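Local atomic coordinates of SYE1 (Shewanella oneidensis, PDB entry 4AWT), a protein that binds FMN and, as a flavin oxidoreductase of the old yellow enzyme family, probably reduces carbon-carbon double bonds with electrons from NADH or NADPH. Residues N184-N189 and T239-V244; Q47-G52 and K93-F98; V104-H109 and P118-T123. The protein carries 1 engineered substitution. All coordinates share one frame; numbering follows the deposited sequence.

In the fold
All three contacts are built on an eight-stranded parallel TIM barrel. Contact 2 comes first along the chain, then contact 3, then contact 1. In contact 2, segments 47-52 and 93-98 run into strands 53-60 and 96-102 at the strand beginnings. Segments 104-109, 184-189 and 239-244 follow strands 96-102, 177-181 and 230-234, so contacts 1 and 3 lie at the opposite mouth, where Asn184 touches FMN; 118-123 brings in a small sheet outside the barrel. Contact 2 lies about 29 Å from contact 1 and 33 Å from contact 3, centre to centre. Contacts 1 and 3, with centres about 10 Å apart, pack on each other, among others through Tyr186 on Val104 and Val107.

Contact 1 of 3, residues N184-N189 and T239-V244; sequences NGYLIN and TLNGTV. With BOG (octyl beta-D-glucopyranoside), chain D.
The phenol ring of Tyr186 and the side-chain amide of Asn241 meet obliquely, their planes 54° apart. One face of the ring carries the carbonyl O of Asn184, 3.3 Å above the plane and displaced toward the rim, while O4 of the bound octyl glucoside arrives at the ring edge, near its plane. Trp102 and His181 make edge-to-face pairs with the same ring. The contact joins two loops at the C-terminal mouth of a TIM barrel: 184-189 follows strand 177-181 and leads into helix 187-192. The other loop, 239-244, follows strand 230-234 and has a type I beta turn from Thr239 to Gly242. Asn184 itself touches FMN.

Asn241 ties the loops together and to the detergent. Its CG is anti to the carbonyl carbon (chi1 -70°), which carries the amide across to the other loop. There ND2 gives one hydrogen to Asn184 O (2.9 Å, 165° at the hydrogen), with the acceptor in the amide plane, and the other to O6 of the glucoside (3.1 Å). An alanine here would probably leave both Asn184 O and the sugar O6 without their amide donor. Alongside, Tyr186 OH shares a hydrogen bond of 2.7 Å with the sugar O4 and has Tyr68 OH as a further partner.

A water bridges the backbones, donating to Gly185 O at 2.8 Å and to Asn241 O at 2.7 Å. Gly185 faces the turn without a side chain, and a beta carbon would clash with Asn241 CB. Gly185 CA lies 3.3 Å from Thr243 OG1, which has a weak hydrogen bond to Asp193. The amide N of Gly185 donates to OD1 of Asn189 within the same loop (2.8 Å), from above the plane of that carbonyl group.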
ATOM      1  N   ASN A 184       5.692   5.411  -1.508  1.00  6.34           N
ATOM      2  CA  ASN A 184       4.984   6.609  -1.887  1.00  7.15           C
ATOM      3  C   ASN A 184       5.135   7.730  -0.846  1.00  6.71           C
ATOM      4  O   ASN A 184       4.199   8.499  -0.611  1.00  7.66           O
ATOM      5  CB  ASN A 184       3.533   6.293  -2.210  1.00  7.92           C
ATOM      6  CG  ASN A 184       3.466   5.363  -3.398  1.00  9.07           C
ATOM      7  OD1 ASN A 184       4.450   5.093  -4.057  1.00  9.04           O
ATOM      8  ND2 ASN A 184       2.290   4.854  -3.668  1.00 16.82           N
ATOM      9  N   GLY A 185       6.338   7.879  -0.323  1.00  6.74           N
ATOM     10  CA  GLY A 185       6.662   9.032   0.474  1.00  7.10           C
ATOM     11  C   GLY A 185       6.192   8.982   1.912  1.00  5.91           C
ATOM     12  O   GLY A 185       6.313  10.008   2.608  1.00  6.72           O
ATOM     13  N   TYR A 186       5.696   7.849   2.383  1.00  5.81           N
ATOM     14  CA  TYR A 186       5.155   7.734   3.741  1.00  5.69           C
ATOM     15  C   TYR A 186       6.267   7.456   4.739  1.00  5.51           C
ATOM     16  O   TYR A 186       7.433   7.635   4.457  1.00  5.98           O
ATOM     17  CB  TYR A 186       3.940   6.801   3.722  1.00  6.02           C
ATOM     18  CG  TYR A 186       2.851   7.377   2.842  1.00  6.15           C
ATOM     19  CD1 TYR A 186       2.242   8.588   3.152  1.00  6.30           C
ATOM     20  CD2 TYR A 186       2.431   6.708   1.703  1.00  6.66           C
ATOM     21  CE1 TYR A 186       1.251   9.125   2.365  1.00  6.52           C
ATOM     22  CE2 TYR A 186       1.438   7.229   0.912  1.00  7.10           C
ATOM     23  CZ  TYR A 186       0.840   8.434   1.213  1.00  6.89           C
ATOM     24  OH  TYR A 186      -0.125   8.916   0.388  1.00  7.84           O
ATOM     25  N   LEU A 187       5.912   7.121   6.004  1.00  5.74           N
ATOM     26  CA  LEU A 187       6.883   7.218   7.085  1.00  5.78           C
ATOM     27  C   LEU A 187       8.143   6.436   6.829  1.00  5.81           C
ATOM     28  O   LEU A 187       9.256   6.963   6.968  1.00  6.35           O
ATOM     29  CB  LEU A 187       6.271   6.750   8.413  1.00  5.90           C
ATOM     30  CG  LEU A 187       7.237   6.885   9.589  1.00  6.45           C
ATOM     31  CD1 LEU A 187       7.637   8.310   9.886  1.00  7.37           C
ATOM     32  CD2 LEU A 187       6.621   6.221  10.821  1.00  7.52           C
ATOM     33  N   ILE A 188       8.019   5.149   6.515  1.00  6.17           N
ATOM     34  CA  ILE A 188       9.236   4.358   6.339  1.00  6.31           C
ATOM     35  C   ILE A 188      10.065   4.908   5.185  1.00  6.22           C
ATOM     36  O   ILE A 188      11.302   4.959   5.245  1.00  6.58           O
ATOM     37  CB  ILE A 188       8.927   2.865   6.227  1.00  6.86           C
ATOM     38  CG1 ILE A 188       8.211   2.390   7.520  1.00  9.11           C
ATOM     39  CG2 ILE A 188      10.189   2.062   5.966  1.00  7.05           C
ATOM     40  CD1 ILE A 188       7.720   1.020   7.451  1.00 10.91           C
ATOM     41  N   ASN A 189       9.383   5.328   4.115  1.00  6.21           N
ATOM     42  CA  ASN A 189      10.064   5.914   2.979  1.00  6.07           C
ATOM     43  C   ASN A 189      10.796   7.193   3.343  1.00  6.41           C
ATOM     44  O   ASN A 189      11.830   7.505   2.716  1.00  6.88           O
ATOM     45  CB  ASN A 189       9.022   6.066   1.874  1.00  6.42           C
ATOM     46  CG  ASN A 189       9.488   6.288   0.461  1.00  6.73           C
ATOM     47  OD1 ASN A 189       8.641   6.211  -0.443  1.00  7.45           O
ATOM     48  ND2 ASN A 189      10.767   6.492   0.233  1.00  7.53           N
ATOM     49  N   THR A 239       8.701  10.103  -6.726  1.00  8.59           N
ATOM     50  CA  THR A 239       9.066  11.168  -5.784  1.00  8.86           C
ATOM     51  C   THR A 239       7.912  12.102  -5.505  1.00  9.03           C
ATOM     52  O   THR A 239       8.078  13.142  -4.829  1.00  9.74           O
ATOM     53  CB  THR A 239      10.269  11.969  -6.325  1.00 10.22           C
ATOM     54  OG1 THR A 239       9.850  12.603  -7.557  1.00 12.09           O
ATOM     55  CG2 THR A 239      11.492  11.113  -6.523  1.00 10.45           C
ATOM     56  N   LEU A 240       6.707  11.783  -5.987  1.00  9.74           N
ATOM     57  CA  LEU A 240       5.606  12.707  -5.943  1.00  9.58           C
ATOM     58  C   LEU A 240       5.303  13.238  -4.560  1.00  9.29           C
ATOM     59  O   LEU A 240       4.972  14.417  -4.396  1.00 10.34           O
ATOM     60  CB  LEU A 240       4.346  11.976  -6.508  1.00 10.47           C
ATOM     61  CG  LEU A 240       3.125  12.841  -6.651  1.00 11.29           C
ATOM     62  CD1 LEU A 240       3.327  13.918  -7.693  1.00 14.28           C
ATOM     63  CD2 LEU A 240       1.955  11.930  -6.987  1.00 14.69           C
ATOM     64  N   ASN A 241       5.317  12.377  -3.543  1.00  9.70           N
ATOM     65  CA  ASN A 241       4.995  12.790  -2.191  1.00  9.37           C
ATOM     66  C   ASN A 241       6.178  13.293  -1.391  1.00  9.37           C
ATOM     67  O   ASN A 241       6.072  13.506  -0.189  1.00 10.55           O
ATOM     68  CB  ASN A 241       4.237  11.682  -1.460  1.00 10.34           C
ATOM     69  CG  ASN A 241       2.877  11.517  -2.025  1.00 11.92           C
ATOM     70  OD1 ASN A 241       2.320  12.448  -2.632  1.00 17.24           O
ATOM     71  ND2 ASN A 241       2.338  10.329  -1.829  1.00 15.69           N
ATOM     72  N   GLY A 242       7.284  13.576  -2.058  1.00  9.66           N
ATOM     73  CA  GLY A 242       8.336  14.359  -1.485  1.00 10.23           C
ATOM     74  C   GLY A 242       9.575  13.654  -1.041  1.00  8.82           C
ATOM     75  O   GLY A 242      10.460  14.342  -0.504  1.00 10.09           O
ATOM     76  N   THR A 243       9.704  12.355  -1.249  1.00  8.79           N
ATOM     77  CA  THR A 243      10.882  11.616  -0.894  1.00  8.64           C
ATOM     78  C   THR A 243      11.711  11.324  -2.143  1.00  8.85           C
ATOM     79  O   THR A 243      11.206  10.687  -3.091  1.00 10.29           O
ATOM     80  CB  THR A 243      10.547  10.309  -0.161  1.00  8.72           C
ATOM     81  OG1 THR A 243       9.650   9.491  -0.892  1.00 10.67           O
ATOM     82  CG2 THR A 243       9.921  10.576   1.187  1.00  8.63           C
ATOM     83  N   VAL A 244      12.977  11.758  -2.077  1.00  9.14           N
ATOM     84  CA  VAL A 244      13.961  11.558  -3.129  1.00  9.27           C
ATOM     85  C   VAL A 244      15.172  10.872  -2.542  1.00  8.96           C
ATOM     86  O   VAL A 244      15.648  11.339  -1.482  1.00  9.40           O
ATOM     87  CB  VAL A 244      14.391  12.941  -3.721  1.00 11.17           C
ATOM     88  CG1 VAL A 244      15.426  12.758  -4.821  1.00 14.80           C
ATOM     89  CG2 VAL A 244      13.172  13.684  -4.252  1.00 11.43           C
TER
HETATM   90  C1  BOG D 502      -3.599  10.272  -2.684  0.51 11.00           C
HETATM   91  O1  BOG D 502      -4.375  10.990  -3.603  0.51 11.58           O
HETATM   92  C2  BOG D 502      -4.370   9.176  -2.019  0.51 11.22           C
HETATM   93  O2  BOG D 502      -5.414   9.685  -1.217  0.51 12.62           O
HETATM   94  C3  BOG D 502      -3.494   8.315  -1.095  0.51 10.34           C
HETATM   95  O3  BOG D 502      -4.192   7.174  -0.681  0.51 11.87           O
HETATM   96  C4  BOG D 502      -2.298   7.817  -1.918  0.51  9.40           C
HETATM   97  O4  BOG D 502      -1.452   7.103  -1.081  0.51 10.28           O
HETATM   98  C5  BOG D 502      -1.563   8.957  -2.614  0.51  9.95           C
HETATM   99  O5  BOG D 502      -2.519   9.611  -3.425  0.51  8.52           O
HETATM  100  C6  BOG D 502      -0.416   8.461  -3.456  0.51  9.65           C
HETATM  101  O6  BOG D 502       0.220   9.623  -3.959  0.51  8.16           O
HETATM  102  C1' BOG D 502      -3.947  12.312  -3.832  0.51 15.15           C
HETATM  103  C2' BOG D 502      -4.884  13.156  -4.691  0.51 23.21           C
HETATM  104  C3' BOG D 502      -5.361  12.472  -5.936  0.51 30.21           C
HETATM  105  C4' BOG D 502      -5.978  13.265  -7.081  0.51 33.03           C
HETATM  106  C5' BOG D 502      -7.400  12.738  -7.299  0.51 33.45           C
HETATM  107  C6' BOG D 502      -8.432  13.787  -6.881  0.51 31.53           C
HETATM  108  C7' BOG D 502      -9.855  13.232  -7.077  0.51 28.70           C
HETATM  109  C8' BOG D 502     -10.766  14.448  -7.198  0.51 33.30           C
HETATM  110  O   HOH W   1       7.185  12.609   2.083  1.00  8.17           O
HETATM  111  O   HOH W   2       9.452   6.948  -2.833  1.00 12.32           O

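Contact 2 of 3, residues Q47-G52 and K93-F98; sequences QRASAG and KGCAIF
Ala49 packs its methyl group against the beta carbons of Lys93 and Cys95, and this is the tight part of the contact. Ala49 CB is 3.5 Å from Lys93 CB and 3.7 Å from Cys95 CB. Lys93, Gly94 and Cys95 each have a second conformer; the short distance to Lys93 belongs to one of two deposited conformers, and any strain it suggests is doubtful. Ala49 O lies 3.3 Å from Cys95 CB, so both the methyl and the carbonyl of Ala49 touch that beta carbon. The thiol sits anti to the backbone N (chi1 -177°), a setting that sends it along the turn as far as Ala51, where Cys95 SG is 3.4 Å from Ala51 O.

The two segments enter neighbouring strands at the N-terminal end of a TIM barrel. Strand 53-60, helix 77-92 and strand 96-102 form one beta-alpha-beta crossover, and Gly94, with positive phi, is the residue at which the chain turns out of that helix. In the other segment a type I beta turn spans Arg48 to Ala51, bringing the alpha carbon of Ala49 nearest to that of Cys95.

No clear direct hydrogen bond joins the segments, and on the looser side water takes over. One water donates to Ala49 O (2.8 Å) and to Lys93 O (2.7 Å), while another reaches Ala51 O (2.7 Å) and Gly94 O (2.8 Å). Each water has further acceptors close by, so its protons are probably shared. Lys93 is exposed: its chain bends at chi2 (-55°) and carries the amine away from Ala49 to a bound polyether, probably from the crystallisation liquor.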
ATOM      1  N   GLN A  47     -16.854  -7.459  -4.911  1.00  5.83           N
ATOM      2  CA  GLN A  47     -17.079  -7.289  -6.347  1.00  5.93           C
ATOM      3  C   GLN A  47     -15.830  -7.501  -7.167  1.00  6.11           C
ATOM      4  O   GLN A  47     -15.934  -7.762  -8.366  1.00  7.11           O
ATOM      5  CB  GLN A  47     -17.606  -5.893  -6.635  1.00  6.06           C
ATOM      6  CG  GLN A  47     -19.060  -5.647  -6.260  1.00  6.23           C
ATOM      7  CD  GLN A  47     -19.514  -4.243  -6.530  1.00  6.21           C
ATOM      8  OE1 GLN A  47     -20.793  -4.000  -6.540  1.00  9.16           O
ATOM      9  NE2 GLN A  47     -18.708  -3.336  -6.745  1.00  5.64           N
ATOM     10  N   ARG A  48     -14.660  -7.325  -6.561  1.00  5.61           N
ATOM     11  CA  ARG A  48     -13.362  -7.342  -7.237  1.00  5.76           C
ATOM     12  C   ARG A  48     -12.559  -8.600  -6.929  1.00  5.91           C
ATOM     13  O   ARG A  48     -11.393  -8.703  -7.279  1.00  6.44           O
ATOM     14  CB  ARG A  48     -12.621  -6.038  -6.893  1.00  5.87           C
ATOM     15  CG  ARG A  48     -13.293  -4.865  -7.584  1.00  5.80           C
ATOM     16  CD  ARG A  48     -13.029  -3.484  -6.976  1.00  6.14           C
ATOM     17  NE  ARG A  48     -13.709  -2.455  -7.738  1.00  6.07           N
ATOM     18  CZ  ARG A  48     -15.017  -2.297  -7.752  1.00  5.79           C
ATOM     19  NH1 ARG A  48     -15.779  -2.928  -6.910  1.00  5.96           N
ATOM     20  NH2 ARG A  48     -15.578  -1.473  -8.644  1.00  6.42           N
ATOM     21  N   ALA A  49     -13.209  -9.585  -6.318  1.00  6.21           N
ATOM     22  CA  ALA A  49     -12.537 -10.782  -5.805  1.00  6.85           C
ATOM     23  C   ALA A  49     -12.221 -11.798  -6.874  1.00  6.60           C
ATOM     24  O   ALA A  49     -11.709 -12.889  -6.524  1.00  8.29           O
ATOM     25  CB  ALA A  49     -13.357 -11.340  -4.654  1.00 10.04           C
ATOM     26  N   SER A  50     -12.399 -11.495  -8.157  1.00  6.35           N
ATOM     27  CA  SER A  50     -11.812 -12.305  -9.207  1.00  6.50           C
ATOM     28  C   SER A  50     -10.328 -12.001  -9.386  1.00  6.13           C
ATOM     29  O   SER A  50      -9.652 -12.729 -10.104  1.00  7.39           O
ATOM     30  CB  SER A  50     -12.574 -12.186 -10.522  1.00  7.47           C
ATOM     31  OG  SER A  50     -12.469 -10.899 -11.047  1.00  8.26           O
ATOM     32  N   ALA A  51      -9.804 -10.936  -8.750  1.00  6.26           N
ATOM     33  CA  ALA A  51      -8.372 -10.777  -8.655  1.00  6.12           C
ATOM     34  C   ALA A  51      -7.755 -12.025  -8.034  1.00  5.92           C
ATOM     35  O   ALA A  51      -8.366 -12.692  -7.217  1.00  7.20           O
ATOM     36  CB  ALA A  51      -8.063  -9.574  -7.775  1.00  6.70           C
ATOM     37  N   GLY A  52      -6.495 -12.260  -8.345  1.00  6.02           N
ATOM     38  CA  GLY A  52      -5.751 -13.287  -7.635  1.00  6.49           C
ATOM     39  C   GLY A  52      -5.476 -12.909  -6.178  1.00  6.05           C
ATOM     40  O   GLY A  52      -5.513 -13.741  -5.284  1.00  6.98           O
ATOM     41  N   LYS A  93     -15.991 -15.286  -1.854  1.00  9.40           N
ATOM     42  CA  LYS A  93     -15.760 -15.312  -3.277  0.59 10.22           C
ATOM     43  C   LYS A  93     -14.567 -16.119  -3.702  1.00 11.64           C
ATOM     44  O   LYS A  93     -14.304 -16.376  -4.895  1.00 18.42           O
ATOM     45  CB  LYS A  93     -15.502 -13.945  -3.892  0.59 11.19           C
ATOM     46  CG  LYS A  93     -16.620 -12.999  -3.546  0.59 10.25           C
ATOM     47  CD  LYS A  93     -18.038 -13.465  -3.925  0.59 13.16           C
ATOM     48  CE  LYS A  93     -18.954 -12.238  -3.731  0.59 16.16           C
ATOM     49  NZ  LYS A  93     -20.339 -12.668  -4.074  0.59 20.37           N
ATOM     50  N   GLY A  94     -13.787 -16.675  -2.811  0.50 11.25           N
ATOM     51  CA  GLY A  94     -12.570 -17.362  -3.279  0.50 11.78           C
ATOM     52  C   GLY A  94     -11.513 -16.327  -3.645  0.50 11.23           C
ATOM     53  O   GLY A  94     -11.349 -16.048  -4.796  0.50 12.91           O
ATOM     54  N   CYS A  95     -10.838 -15.756  -2.694  0.50 11.16           N
ATOM     55  CA  CYS A  95      -9.871 -14.724  -3.047  1.00  8.37           C
ATOM     56  C   CYS A  95      -9.044 -14.568  -1.775  1.00  9.54           C
ATOM     57  O   CYS A  95      -9.510 -14.879  -0.692  1.00 17.87           O
ATOM     58  CB  CYS A  95     -10.448 -13.403  -3.495  1.00  9.04           C
ATOM     59  SG  CYS A  95      -9.299 -12.145  -4.023  1.00  9.56           S
ATOM     60  N   ALA A  96      -7.826 -14.147  -1.912  1.00  8.58           N
ATOM     61  CA  ALA A  96      -6.926 -13.807  -0.800  1.00  8.39           C
ATOM     62  C   ALA A  96      -6.880 -12.303  -0.641  1.00  6.63           C
ATOM     63  O   ALA A  96      -6.931 -11.567  -1.617  1.00  6.96           O
ATOM     64  CB  ALA A  96      -5.524 -14.334  -1.066  1.00 10.68           C
ATOM     65  N   ILE A  97      -6.761 -11.850   0.616  1.00  6.37           N
ATOM     66  CA  ILE A  97      -6.720 -10.423   0.871  1.00  5.77           C
ATOM     67  C   ILE A  97      -5.699 -10.116   1.970  1.00  5.66           C
ATOM     68  O   ILE A  97      -5.699 -10.744   3.036  1.00  6.47           O
ATOM     69  CB  ILE A  97      -8.102  -9.872   1.189  1.00  6.47           C
ATOM     70  CG1 ILE A  97      -8.051  -8.349   1.383  1.00  6.91           C
ATOM     71  CG2 ILE A  97      -8.795 -10.567   2.347  1.00  8.13           C
ATOM     72  CD1 ILE A  97      -9.404  -7.652   1.418  1.00  9.44           C
ATOM     73  N   PHE A  98      -4.834  -9.153   1.673  1.00  5.46           N
ATOM     74  CA  PHE A  98      -3.839  -8.647   2.617  1.00  5.29           C
ATOM     75  C   PHE A  98      -4.235  -7.248   3.052  1.00  5.35           C
ATOM     76  O   PHE A  98      -4.777  -6.483   2.254  1.00  6.82           O
ATOM     77  CB  PHE A  98      -2.441  -8.615   2.011  1.00  5.57           C
ATOM     78  CG  PHE A  98      -1.663  -9.920   2.027  1.00  5.68           C
ATOM     79  CD1 PHE A  98      -2.262 -11.160   1.850  1.00  6.29           C
ATOM     80  CD2 PHE A  98      -0.283  -9.882   2.212  1.00  5.97           C
ATOM     81  CE1 PHE A  98      -1.507 -12.322   1.863  1.00  6.84           C
ATOM     82  CE2 PHE A  98       0.469 -11.049   2.222  1.00  6.79           C
ATOM     83  CZ  PHE A  98      -0.133 -12.262   2.040  1.00  6.80           C
TER
HETATM   84  O   HOH W   3     -13.429 -15.048  -7.030  0.65 17.07           O
HETATM   85  O   HOH W   4      -9.478 -15.098  -6.636  0.51  7.39           O

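Contact 3 of 3, residues V104-H109 and P118-T123; sequences VGRVTH and PISSST
Thr108 and Pro118 approach at a slant, the threonine methyl set against the CB-CG side of the proline ring. Thr108 CG2 is 3.6 Å from Pro118 CG and 3.7 Å from Pro118 CB. With OG1 anti to the backbone N (chi1 -168°), CG2 is left between N and the carbonyl carbon, facing Pro118; OG1 is bonded to Lys66 O. The contact joins a type II' beta turn, Val104 to Val107, in the loop after the third TIM-barrel strand to strand 119-120, which pairs in parallel with 149-150 outside the barrel.

Arg106 and Ser120 meet differently, the serine lying alongside the aliphatic part of the arginine. Arg106 CB is 4.0 Å from Ser120 CB, and Arg106 CD is 3.8 Å from Ser120 OG. With chi1 at 72° the arginine CG stands between the backbone N and the carbonyl carbon, and the extended chain beyond passes the serine hydroxyl toward Leu124 O, the partner of NH1. Gln190 OE1 serves both residues, bonded to Ser120 OG and to Arg106 N.

Between these pairs the backbones come close. Gly105 takes positive phi in the turn, where a beta carbon would sit tightly against Ile119 O. Water completes the join: one molecule donates to Gly105 O (2.9 Å) and accepts from Ile119 N (3.2 Å).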
ATOM      1  N   VAL A 104       1.634   7.308   7.672  1.00  5.58           N
ATOM      2  CA  VAL A 104       1.948   8.329   6.699  1.00  5.84           C
ATOM      3  C   VAL A 104       3.103   9.236   7.076  1.00  5.71           C
ATOM      4  O   VAL A 104       3.590   9.998   6.223  1.00  6.06           O
ATOM      5  CB  VAL A 104       0.718   9.199   6.402  1.00  6.28           C
ATOM      6  CG1 VAL A 104      -0.425   8.353   5.852  1.00  6.48           C
ATOM      7  CG2 VAL A 104       0.317  10.012   7.638  1.00  6.06           C
ATOM      8  N   GLY A 105       3.542   9.242   8.305  1.00  6.08           N
ATOM      9  CA  GLY A 105       4.577  10.138   8.778  1.00  6.07           C
ATOM     10  C   GLY A 105       4.166  11.545   8.537  1.00  6.25           C
ATOM     11  O   GLY A 105       3.089  12.006   8.939  1.00  6.84           O
ATOM     12  N   ARG A 106       5.024  12.309   7.828  1.00  6.32           N
ATOM     13  CA  ARG A 106       4.803  13.722   7.622  1.00  6.56           C
ATOM     14  C   ARG A 106       3.765  14.055   6.584  1.00  6.85           C
ATOM     15  O   ARG A 106       3.433  15.239   6.409  1.00  7.61           O
ATOM     16  CB  ARG A 106       6.119  14.412   7.207  1.00  6.66           C
ATOM     17  CG  ARG A 106       6.535  14.072   5.792  1.00  6.91           C
ATOM     18  CD  ARG A 106       7.940  14.564   5.511  1.00  7.70           C
ATOM     19  NE  ARG A 106       8.354  14.164   4.186  1.00  7.82           N
ATOM     20  CZ  ARG A 106       9.475  14.526   3.616  1.00  8.63           C
ATOM     21  NH1 ARG A 106      10.361  15.278   4.241  1.00 10.36           N
ATOM     22  NH2 ARG A 106       9.733  14.075   2.374  1.00  9.60           N
ATOM     23  N   VAL A 107       3.236  13.057   5.858  1.00  6.62           N
ATOM     24  CA  VAL A 107       2.251  13.339   4.800  1.00  6.87           C
ATOM     25  C   VAL A 107       0.865  13.293   5.418  1.00  7.06           C
ATOM     26  O   VAL A 107       0.108  12.340   5.283  1.00  7.34           O
ATOM     27  CB  VAL A 107       2.431  12.397   3.616  1.00  7.14           C
ATOM     28  CG1 VAL A 107       1.452  12.768   2.526  1.00  7.88           C
ATOM     29  CG2 VAL A 107       3.851  12.416   3.095  1.00  7.93           C
ATOM     30  N   THR A 108       0.565  14.347   6.173  1.00  7.64           N
ATOM     31  CA  THR A 108      -0.688  14.497   6.882  1.00  7.70           C
ATOM     32  C   THR A 108      -0.813  15.960   7.302  1.00  8.88           C
ATOM     33  O   THR A 108       0.002  16.824   7.010  1.00 10.28           O
ATOM     34  CB  THR A 108      -0.789  13.518   8.040  1.00  7.51           C
ATOM     35  OG1 THR A 108      -2.141  13.531   8.502  1.00  8.34           O
ATOM     36  CG2 THR A 108       0.176  13.833   9.174  1.00  8.72           C
ATOM     37  N   HIS A 109      -1.912  16.209   7.974  1.00  9.23           N
ATOM     38  CA  HIS A 109      -2.263  17.507   8.523  1.00  9.49           C
ATOM     39  C   HIS A 109      -2.751  17.256   9.937  1.00  8.78           C
ATOM     40  O   HIS A 109      -3.423  16.235  10.150  1.00  9.10           O
ATOM     41  CB  HIS A 109      -3.345  18.155   7.671  1.00 11.07           C
ATOM     42  CG  HIS A 109      -3.682  19.512   8.064  1.00 11.14           C
ATOM     43  ND1 HIS A 109      -4.514  19.835   9.029  1.00 12.28           N
ATOM     44  CD2 HIS A 109      -3.307  20.708   7.565  1.00 13.30           C
ATOM     45  CE1 HIS A 109      -4.641  21.107   9.240  1.00 15.08           C
ATOM     46  NE2 HIS A 109      -3.905  21.707   8.306  1.00 16.24           N
ATOM     47  N   PRO A 118       2.678  16.170  12.956  1.00  8.09           N
ATOM     48  CA  PRO A 118       3.135  14.937  12.305  1.00  7.92           C
ATOM     49  C   PRO A 118       4.540  14.551  12.730  1.00  7.67           C
ATOM     50  O   PRO A 118       5.324  15.421  13.132  1.00  8.15           O
ATOM     51  CB  PRO A 118       3.091  15.327  10.817  1.00  9.97           C
ATOM     52  CG  PRO A 118       2.124  16.430  10.729  1.00 10.62           C
ATOM     53  CD  PRO A 118       2.367  17.213  11.980  1.00  9.39           C
ATOM     54  N   ILE A 119       4.886  13.280  12.569  1.00  8.03           N
ATOM     55  CA  ILE A 119       6.215  12.786  12.847  1.00  7.71           C
ATOM     56  C   ILE A 119       6.891  12.335  11.569  1.00  7.53           C
ATOM     57  O   ILE A 119       6.244  11.907  10.602  1.00  8.36           O
ATOM     58  CB  ILE A 119       6.224  11.663  13.879  1.00  8.34           C
ATOM     59  CG1 ILE A 119       5.480  10.388  13.459  1.00  9.40           C
ATOM     60  CG2 ILE A 119       5.656  12.200  15.215  1.00 11.97           C
ATOM     61  CD1 ILE A 119       5.614   9.205  14.360  1.00 11.32           C
ATOM     62  N   SER A 120       8.231  12.358  11.602  1.00  7.61           N
ATOM     63  CA  SER A 120       9.024  11.897  10.462  1.00  7.54           C
ATOM     64  C   SER A 120      10.390  11.476  10.947  1.00  7.60           C
ATOM     65  O   SER A 120      10.714  11.527  12.136  1.00  8.01           O
ATOM     66  CB  SER A 120       9.100  12.975   9.410  1.00  8.13           C
ATOM     67  OG  SER A 120       9.669  12.514   8.178  1.00  8.29           O
ATOM     68  N   SER A 121      11.242  11.086   9.990  1.00  7.86           N
ATOM     69  CA  SER A 121      12.656  10.877  10.314  1.00  8.24           C
ATOM     70  C   SER A 121      13.273  12.189  10.807  1.00  8.38           C
ATOM     71  O   SER A 121      14.091  12.183  11.722  1.00  9.67           O
ATOM     72  CB  SER A 121      13.365  10.351   9.098  1.00  8.67           C
ATOM     73  OG  SER A 121      13.144  11.276   8.014  1.00  9.69           O
ATOM     74  N   SER A 122      12.922  13.282  10.163  1.00  9.80           N
ATOM     75  CA  SER A 122      13.502  14.580  10.283  0.67  9.50           C
ATOM     76  C   SER A 122      12.471  15.640  10.439  1.00  9.30           C
ATOM     77  O   SER A 122      11.266  15.368  10.415  1.00 12.23           O
ATOM     78  CB  SER A 122      14.322  14.839   8.995  0.67 13.27           C
ATOM     79  OG  SER A 122      15.336  13.803   9.040  0.67 21.15           O
ATOM     80  N   THR A 123      12.862  16.895  10.507  1.00 10.58           N
ATOM     81  CA  THR A 123      11.926  18.017  10.536  1.00 10.80           C
ATOM     82  C   THR A 123      11.665  18.605   9.166  1.00 12.22           C
ATOM     83  O   THR A 123      11.310  19.758   8.998  1.00 21.37           O
ATOM     84  CB  THR A 123      12.381  19.139  11.503  1.00 13.16           C
ATOM     85  OG1 THR A 123      13.625  19.629  11.050  1.00 17.61           O
ATOM     86  CG2 THR A 123      12.468  18.563  12.897  1.00 13.63           C
TER
HETATM   87  O   HOH W   5       2.416  11.498  11.683  1.00  9.23           O